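VP1 (Polyomavirus HPyV7, PDB 4PCH) forms the pentameric building block of the polyomavirus capsid through its jelly-roll core, and probably takes part in attachment to host cells. Local coordinates at the interface of chains A and B. Coordinates in Å, arbitrary orientation; residue numbers count along the deposited sequence, not the author numbering. Chains: chain A/B, VP1.

The interface of chains A and B. Residues chain A 40-43; chain B 135, 153-154.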
ATOM      1  N   PHE A  40      28.114 -12.729 -14.750  1.00 33.32           N
ATOM      2  CA  PHE A  40      27.415 -11.765 -13.892  1.00 24.06           C
ATOM      3  C   PHE A  40      27.305 -10.344 -14.495  1.00 22.61           C
ATOM      4  O   PHE A  40      28.304  -9.653 -14.680  1.00 24.31           O
ATOM      5  CB  PHE A  40      28.124 -11.647 -12.533  1.00 25.01           C
ATOM      6  CG  PHE A  40      28.422 -12.971 -11.893  1.00 25.35           C
ATOM      7  CD1 PHE A  40      27.392 -13.785 -11.445  1.00 26.85           C
ATOM      8  CD2 PHE A  40      29.736 -13.394 -11.718  1.00 30.89           C
ATOM      9  CE1 PHE A  40      27.665 -15.018 -10.858  1.00 30.48           C
ATOM     10  CE2 PHE A  40      30.014 -14.626 -11.136  1.00 38.38           C
ATOM     11  CZ  PHE A  40      28.976 -15.437 -10.707  1.00 36.23           C
ATOM     12  N   GLN A  41      26.087  -9.903 -14.722  1.00 19.83           N
ATOM     13  CA  GLN A  41      25.786  -8.601 -15.323  1.00 20.41           C
ATOM     14  C   GLN A  41      24.441  -8.199 -14.771  1.00 18.45           C
ATOM     15  O   GLN A  41      23.606  -9.072 -14.492  1.00 18.92           O
ATOM     16  CB  GLN A  41      25.688  -8.710 -16.851  1.00 24.99           C
ATOM     17  CG  GLN A  41      27.020  -8.830 -17.584  1.00 36.28           C
ATOM     18  CD  GLN A  41      27.311  -7.665 -18.526  1.00 49.17           C
ATOM     19  OE1 GLN A  41      27.295  -7.830 -19.749  1.00 53.38           O
ATOM     20  NE2 GLN A  41      27.577  -6.484 -17.962  1.00 39.40           N
ATOM     21  N   SER A  42      24.212  -6.903 -14.584  1.00 15.27           N
ATOM     22  CA  SER A  42      22.934  -6.456 -14.028  1.00 15.84           C
ATOM     23  C   SER A  42      21.887  -6.083 -15.100  1.00 15.57           C
ATOM     24  O   SER A  42      20.740  -5.814 -14.756  1.00 15.89           O
ATOM     25  CB  SER A  42      23.112  -5.291 -13.048  1.00 16.92           C
ATOM     26  OG  SER A  42      23.832  -4.247 -13.673  1.00 15.89           O
ATOM     27  N   ARG A  43      22.300  -6.049 -16.358  1.00 15.94           N
ATOM     28  CA  ARG A  43      21.363  -5.929 -17.474  1.00 16.71           C
ATOM     29  C   ARG A  43      21.678  -7.031 -18.441  1.00 16.78           C
ATOM     30  O   ARG A  43      22.849  -7.303 -18.725  1.00 17.25           O
ATOM     31  CB  ARG A  43      21.516  -4.579 -18.168  1.00 14.80           C
ATOM     32  CG  ARG A  43      20.920  -3.441 -17.395  1.00 14.03           C
ATOM     33  CD  ARG A  43      21.090  -2.081 -18.065  1.00 14.26           C
ATOM     34  NE  ARG A  43      20.479  -1.016 -17.262  1.00 14.86           N
ATOM     35  CZ  ARG A  43      20.205   0.223 -17.701  1.00 16.65           C
ATOM     36  NH1 ARG A  43      20.476   0.583 -18.955  1.00 16.20           N
ATOM     37  NH2 ARG A  43      19.614   1.095 -16.886  1.00 14.67           N
TER
ATOM     38  N   PRO B 135      25.311   1.515 -14.071  1.00 14.49           N
ATOM     39  CA  PRO B 135      24.355   0.524 -14.581  1.00 15.50           C
ATOM     40  C   PRO B 135      24.604   0.147 -16.022  1.00 16.04           C
ATOM     41  O   PRO B 135      24.153  -0.923 -16.463  1.00 16.97           O
ATOM     42  CB  PRO B 135      22.989   1.212 -14.396  1.00 13.50           C
ATOM     43  CG  PRO B 135      23.290   2.661 -14.429  1.00 13.22           C
ATOM     44  CD  PRO B 135      24.628   2.769 -13.710  1.00 13.69           C
ATOM     45  N   ASP B 153      29.089  -2.874 -13.172  1.00 17.57           N
ATOM     46  CA  ASP B 153      27.619  -2.828 -13.106  1.00 18.00           C
ATOM     47  C   ASP B 153      27.049  -3.775 -12.036  1.00 17.98           C
ATOM     48  O   ASP B 153      25.835  -3.866 -11.864  1.00 15.38           O
ATOM     49  CB  ASP B 153      27.000  -3.141 -14.493  1.00 18.44           C
ATOM     50  CG  ASP B 153      27.174  -4.589 -14.908  1.00 21.07           C
ATOM     51  OD1 ASP B 153      28.161  -5.220 -14.513  1.00 27.08           O
ATOM     52  OD2 ASP B 153      26.350  -5.090 -15.677  1.00 26.84           O
ATOM     53  N   VAL B 154      27.928  -4.448 -11.300  1.00 17.04           N
ATOM     54  CA  VAL B 154      27.494  -5.335 -10.222  1.00 17.75           C
ATOM     55  C   VAL B 154      28.311  -5.031  -8.981  1.00 18.49           C
ATOM     56  O   VAL B 154      29.471  -4.588  -9.066  1.00 16.99           O
ATOM     57  CB  VAL B 154      27.629  -6.826 -10.568  1.00 19.10           C
ATOM     58  CG1 VAL B 154      26.604  -7.200 -11.643  1.00 19.74           C
ATOM     59  CG2 VAL B 154      29.025  -7.179 -11.017  1.00 20.86           C
TER
HETATM   60  O   HOH W   1      22.358  -2.081 -14.435  1.00 13.79           O
HETATM   61  O   HOH W   2      29.490  -7.405 -15.134  1.00 25.90           O
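Loop meets loop where A:Phe40 to A:Arg43 run past B:Asp153 and B:Val154, the backbone extended at A:Gln41 but turned at A:Ser42 and B:Asp153, where psi falls near zero. The contact illustrates how one carboxylate can bind the backbone of a neighbour's loop. B:Asp153 sends its OD2 to the backbone N of A:Ser42, 3.0 Å away along a nearly straight bond (168° at H), although the N-H arrives from well above the carboxylate plane. A:Ser42 replies with its hydroxyl: a chi1 of 54° tucks OG between its own backbone N and carbonyl carbon, and OG donates to the main-chain O of B:Asp153 at 2.7 Å, tilted out of the carbonyl plane. Serine and aspartate thus grip each other through both main chain and side chain. The other carboxylate oxygen, OD1 of B:Asp153, lies 2.6 Å from the O of water 2, which also reaches the carbonyl O of A:Phe40, while water 1 links OG of A:Ser42 to the carbonyl O of B:Pro135. The poorly ordered A:Gln41 side chain crosses the aspartate at about a right angle and adds at most a weak bond to OD2. Beside this polar cluster, CG1 of B:Val154 packs 4.0 Å from CA of A:Gln41. Between adjacent subunits of the VP1 pentamer, this small patch joins two different loops of the same protein and likely contributes to holding the five-membered ring together.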